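Local coordinates for protein CELL division inhibitor (Pyrococcus furiosus, PDB 1G3Q) that binds ADP and magnesium as a MinD-type P-loop protein and probably hydrolyses ATP in the control of cell division, at residues A164-F168 and E186-P192; S129-S133 and L158-L163. The contacts are given in a common frame with arbitrary orientation. Residues are numbered along the deposited sequence.

Contact 1: A164-F168 and E186-P192; sequences AILGF and EDVMEVP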
loop_
_atom_site.group_PDB
_atom_site.type_symbol
_atom_site.label_atom_id
_atom_site.label_comp_id
_atom_site.label_asym_id
_atom_site.label_seq_id
_atom_site.Cartn_x
_atom_site.Cartn_y
_atom_site.Cartn_z
ATOM N N ALA A 164 -6.942 -13.396 2.063
ATOM C CA ALA A 164 -6.753 -13.968 0.738
ATOM C C ALA A 164 -5.496 -13.333 0.156
ATOM O O ALA A 164 -5.427 -12.108 -0.002
ATOM C CB ALA A 164 -7.956 -13.656 -0.144
ATOM N N ILE A 165 -4.497 -14.155 -0.147
ATOM C CA ILE A 165 -3.249 -13.649 -0.701
ATOM C C ILE A 165 -3.362 -13.560 -2.217
ATOM O O ILE A 165 -3.326 -14.573 -2.920
ATOM C CB ILE A 165 -2.063 -14.562 -0.338
ATOM C CG1 ILE A 165 -2.129 -14.944 1.145
ATOM C CG2 ILE A 165 -0.753 -13.851 -0.649
ATOM C CD1 ILE A 165 -2.162 -13.761 2.107
ATOM N N LEU A 166 -3.501 -12.335 -2.713
ATOM C CA LEU A 166 -3.643 -12.080 -4.142
ATOM C C LEU A 166 -2.416 -12.489 -4.940
ATOM O O LEU A 166 -2.529 -12.985 -6.063
ATOM C CB LEU A 166 -3.912 -10.593 -4.376
ATOM C CG LEU A 166 -5.164 -9.999 -3.733
ATOM C CD1 LEU A 166 -5.207 -8.498 -3.990
ATOM C CD2 LEU A 166 -6.398 -10.672 -4.307
ATOM N N GLY A 167 -1.245 -12.272 -4.353
ATOM C CA GLY A 167 -0.001 -12.597 -5.023
ATOM C C GLY A 167 1.042 -11.579 -4.610
ATOM O O GLY A 167 0.893 -10.935 -3.570
ATOM N N PHE A 168 2.090 -11.412 -5.411
ATOM C CA PHE A 168 3.126 -10.455 -5.059
ATOM C C PHE A 168 3.592 -9.575 -6.211
ATOM O O PHE A 168 3.361 -9.873 -7.385
ATOM C CB PHE A 168 4.329 -11.185 -4.442
ATOM C CG PHE A 168 5.221 -11.874 -5.446
ATOM C CD1 PHE A 168 6.448 -11.319 -5.800
ATOM C CD2 PHE A 168 4.848 -13.089 -6.017
ATOM C CE1 PHE A 168 7.295 -11.962 -6.703
ATOM C CE2 PHE A 168 5.687 -13.742 -6.923
ATOM C CZ PHE A 168 6.913 -13.178 -7.266
ATOM N N GLU A 186 9.125 -15.837 -8.527
ATOM C CA GLU A 186 7.805 -16.426 -8.342
ATOM C C GLU A 186 7.958 -17.843 -7.807
ATOM O O GLU A 186 7.203 -18.272 -6.936
ATOM C CB GLU A 186 7.037 -16.452 -9.664
ATOM C CG GLU A 186 5.640 -17.040 -9.554
ATOM C CD GLU A 186 4.855 -16.926 -10.847
ATOM O OE1 GLU A 186 5.330 -17.443 -11.882
ATOM O OE2 GLU A 186 3.764 -16.319 -10.833
ATOM N N ASP A 187 8.942 -18.562 -8.334
ATOM C CA ASP A 187 9.210 -19.931 -7.909
ATOM C C ASP A 187 9.521 -19.946 -6.415
ATOM O O ASP A 187 9.192 -20.902 -5.713
ATOM C CB ASP A 187 10.389 -20.504 -8.708
ATOM C CG ASP A 187 10.719 -21.944 -8.329
ATOM O OD1 ASP A 187 9.792 -22.781 -8.276
ATOM O OD2 ASP A 187 11.910 -22.240 -8.092
ATOM N N VAL A 188 10.141 -18.873 -5.932
ATOM C CA VAL A 188 10.496 -18.756 -4.520
ATOM C C VAL A 188 9.313 -18.343 -3.652
ATOM O O VAL A 188 9.035 -18.967 -2.628
ATOM C CB VAL A 188 11.625 -17.720 -4.314
ATOM C CG1 VAL A 188 11.869 -17.500 -2.830
ATOM C CG2 VAL A 188 12.895 -18.194 -4.995
ATOM N N MET A 189 8.622 -17.287 -4.068
ATOM C CA MET A 189 7.477 -16.759 -3.331
ATOM C C MET A 189 6.340 -17.746 -3.082
ATOM O O MET A 189 5.693 -17.697 -2.036
ATOM C CB MET A 189 6.925 -15.526 -4.046
ATOM C CG MET A 189 7.855 -14.329 -4.001
ATOM S SD MET A 189 8.295 -13.907 -2.301
ATOM C CE MET A 189 6.746 -13.232 -1.712
ATOM N N GLU A 190 6.094 -18.629 -4.044
ATOM C CA GLU A 190 5.027 -19.619 -3.929
ATOM C C GLU A 190 3.640 -19.014 -4.140
ATOM O O GLU A 190 2.624 -19.670 -3.903
ATOM C CB GLU A 190 5.082 -20.325 -2.570
ATOM C CG GLU A 190 6.324 -21.179 -2.368
ATOM C CD GLU A 190 6.222 -22.081 -1.152
ATOM O OE1 GLU A 190 6.097 -21.559 -0.022
ATOM O OE2 GLU A 190 6.262 -23.315 -1.332
ATOM N N VAL A 191 3.604 -17.757 -4.574
ATOM C CA VAL A 191 2.345 -17.073 -4.854
ATOM C C VAL A 191 2.472 -16.420 -6.226
ATOM O O VAL A 191 3.577 -16.113 -6.673
ATOM C CB VAL A 191 2.020 -15.998 -3.793
ATOM C CG1 VAL A 191 1.726 -16.665 -2.458
ATOM C CG2 VAL A 191 3.178 -15.021 -3.663
ATOM N N PRO A 192 1.343 -16.201 -6.915
ATOM C CA PRO A 192 1.334 -15.588 -8.247
ATOM C C PRO A 192 2.048 -14.245 -8.360
ATOM O O PRO A 192 1.850 -13.348 -7.536
ATOM C CB PRO A 192 -0.157 -15.456 -8.556
ATOM C CG PRO A 192 -0.767 -16.579 -7.783
ATOM C CD PRO A 192 -0.028 -16.510 -6.476
#
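Phe168 lies at the heart of this contact, its ring clasped by the end of helix 182-189 and the turn that follows. Met189 lies over one face: its CG is 3.5 Å from the centroid of the Phe168 ring and almost on the ring normal, a CH-pi contact, while its SD, 4.8 Å from the same centroid, adds an oblique Met-aromatic contact. Methionine's unbranched side chain suits this place, bringing CG squarely over the ring with the sulfur farther out. Val191 approaches from another direction, its CG2 3.5 Å from CD2 of Phe168, and its CG1 reaches CG2 of Ile165 at 4.2 Å, so one beta-branched residue meets another at the margin. The ring edge faces backbone, with CZ of Phe168 3.5 Å from CA of Glu186 and CE2 3.2 Å from O of Val191. Next to the ring, Gly167 admits the 186-192 chain closely, its CA 3.2 Å from O of Pro192; a CB here would strike that oxygen, and phi of 146° itself calls for glycine. O of Pro192 also accepts a hydrogen bond from N of Phe168 (2.9 Å), the polar edge of the contact. Glu190, with positive phi, ends the helix and turns the chain back toward the sheet, where Glu186 OE2 bonds to N of Leu193. This is the return half of a right-handed beta-alpha-beta crossover: strand 164-173 runs between the parallel strands 136-141 and 193-198, while Leu139 of the former and Leu148 of helix 145-160 also pack against Met189.

Contact 2: S129-S133 and L158-L163; sequences SAMLS and LKKAGL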
loop_
_atom_site.group_PDB
_atom_site.type_symbol
_atom_site.label_atom_id
_atom_site.label_comp_id
_atom_site.label_asym_id
_atom_site.label_seq_id
_atom_site.Cartn_x
_atom_site.Cartn_y
_atom_site.Cartn_z
ATOM N N SER A 129 -1.402 -5.082 13.228
ATOM C CA SER A 129 -2.675 -4.375 13.349
ATOM C C SER A 129 -3.138 -3.816 12.007
ATOM O O SER A 129 -4.324 -3.841 11.688
ATOM C CB SER A 129 -2.551 -3.229 14.355
ATOM O OG SER A 129 -2.173 -3.716 15.628
ATOM N N ALA A 130 -2.192 -3.308 11.228
ATOM C CA ALA A 130 -2.508 -2.737 9.927
ATOM C C ALA A 130 -2.843 -3.836 8.926
ATOM O O ALA A 130 -3.909 -3.818 8.310
ATOM C CB ALA A 130 -1.327 -1.899 9.422
ATOM N N MET A 131 -1.941 -4.800 8.773
ATOM C CA MET A 131 -2.156 -5.892 7.829
ATOM C C MET A 131 -3.456 -6.638 8.098
ATOM O O MET A 131 -4.188 -6.972 7.165
ATOM C CB MET A 131 -0.986 -6.880 7.874
ATOM C CG MET A 131 0.356 -6.267 7.502
ATOM S SD MET A 131 1.660 -7.502 7.371
ATOM C CE MET A 131 1.921 -7.884 9.120
ATOM N N LEU A 132 -3.745 -6.893 9.372
ATOM C CA LEU A 132 -4.954 -7.616 9.743
ATOM C C LEU A 132 -6.233 -6.806 9.578
ATOM O O LEU A 132 -7.328 -7.299 9.873
ATOM C CB LEU A 132 -4.848 -8.133 11.180
ATOM C CG LEU A 132 -3.821 -9.253 11.385
ATOM C CD1 LEU A 132 -3.772 -9.647 12.856
ATOM C CD2 LEU A 132 -4.196 -10.449 10.527
ATOM N N SER A 133 -6.097 -5.566 9.115
ATOM C CA SER A 133 -7.260 -4.714 8.886
ATOM C C SER A 133 -7.809 -4.998 7.490
ATOM O O SER A 133 -8.909 -4.562 7.147
ATOM C CB SER A 133 -6.884 -3.230 8.992
ATOM O OG SER A 133 -6.582 -2.862 10.327
ATOM N N LEU A 158 -0.323 -14.041 7.244
ATOM C CA LEU A 158 -1.591 -13.441 6.848
ATOM C C LEU A 158 -2.547 -14.495 6.298
ATOM O O LEU A 158 -3.750 -14.432 6.534
ATOM C CB LEU A 158 -1.354 -12.348 5.800
ATOM C CG LEU A 158 -0.519 -11.154 6.275
ATOM C CD1 LEU A 158 -0.341 -10.164 5.133
ATOM C CD2 LEU A 158 -1.203 -10.488 7.463
ATOM N N LYS A 159 -2.009 -15.459 5.561
ATOM C CA LYS A 159 -2.837 -16.519 4.998
ATOM C C LYS A 159 -3.517 -17.291 6.127
ATOM O O LYS A 159 -4.714 -17.577 6.064
ATOM C CB LYS A 159 -1.982 -17.471 4.161
ATOM C CG LYS A 159 -2.787 -18.527 3.423
ATOM C CD LYS A 159 -1.881 -19.440 2.616
ATOM C CE LYS A 159 -2.690 -20.469 1.839
ATOM N NZ LYS A 159 -1.803 -21.420 1.113
ATOM N N LYS A 160 -2.746 -17.615 7.162
ATOM C CA LYS A 160 -3.270 -18.347 8.309
ATOM C C LYS A 160 -4.254 -17.483 9.093
ATOM O O LYS A 160 -5.172 -17.999 9.734
ATOM C CB LYS A 160 -2.122 -18.791 9.221
ATOM C CG LYS A 160 -1.137 -19.742 8.547
ATOM C CD LYS A 160 0.015 -20.124 9.470
ATOM C CE LYS A 160 0.944 -21.121 8.796
ATOM N NZ LYS A 160 2.104 -21.488 9.655
ATOM N N ALA A 161 -4.061 -16.168 9.036
ATOM C CA ALA A 161 -4.938 -15.239 9.739
ATOM C C ALA A 161 -6.285 -15.102 9.033
ATOM O O ALA A 161 -7.210 -14.485 9.560
ATOM C CB ALA A 161 -4.267 -13.874 9.863
ATOM N N GLY A 162 -6.387 -15.672 7.835
ATOM C CA GLY A 162 -7.639 -15.609 7.103
ATOM C C GLY A 162 -7.673 -14.725 5.867
ATOM O O GLY A 162 -8.674 -14.711 5.151
ATOM N N LEU A 163 -6.597 -13.991 5.601
ATOM C CA LEU A 163 -6.560 -13.116 4.433
ATOM C C LEU A 163 -6.285 -13.849 3.127
ATOM O O LEU A 163 -5.493 -14.791 3.080
ATOM C CB LEU A 163 -5.496 -12.023 4.603
ATOM C CG LEU A 163 -5.701 -10.926 5.649
ATOM C CD1 LEU A 163 -5.456 -11.480 7.045
ATOM C CD2 LEU A 163 -4.738 -9.775 5.357
#
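Ser129 and Ala130 belong to the last turn of helix 125-131. Met131 is the first to cross the gap, its CB 3.6 Å from CD2 of Leu158 and its carbonyl O 3.4 Å from CD2 of Leu163, without bonding there; that oxygen is hydrogen-bonded to Ser6 OG. Leu132 follows, and its CD2 meets three partners, CB of Ala161 at 3.5 Å, CD1 of Leu163 at 3.8 Å and CD2 of Leu158 at 4.3 Å. Alanine's small side chain leaves room for that leucine methyl. Ser133 then fastens the helix end, its OG donating to O of Ser129 (2.8 Å) and its N to O of Ala130 (2.9 Å). Gly162, at phi 109°, closes helix 145-160 with a Schellman motif: Leu163 N bonds to Leu158 O (3.0 Å) and Gly162 N to Lys159 O (3.1 Å). The reversal brings Leu163 back beside Leu158. Two helix ends thus pack side by side over strand 3-8, as befits the layered alpha-beta-alpha fold of P-loop NTPases.

Helix 145-160 and strand 164-173 follow each other in the chain, and Ile165 links the two contacts: its CD1 lies 3.9 Å from N of Lys159 and 4.0 Å from CB of Leu158. Contact 2 is the more buried and joins two helix ends mainly through apolar, non-aromatic side chains. Contact 1, only partly buried and farther from the centre of the chain, joins a helix end to a strand and combines aromatic packing with a main-chain hydrogen bond from the strand to the loop before strand 193-198. Both use a positive-phi residue to end a helix, Glu190 in one and Gly162 in the other. The Phe168 and Met131 side chains lie about 13 and 12 Å from ADP.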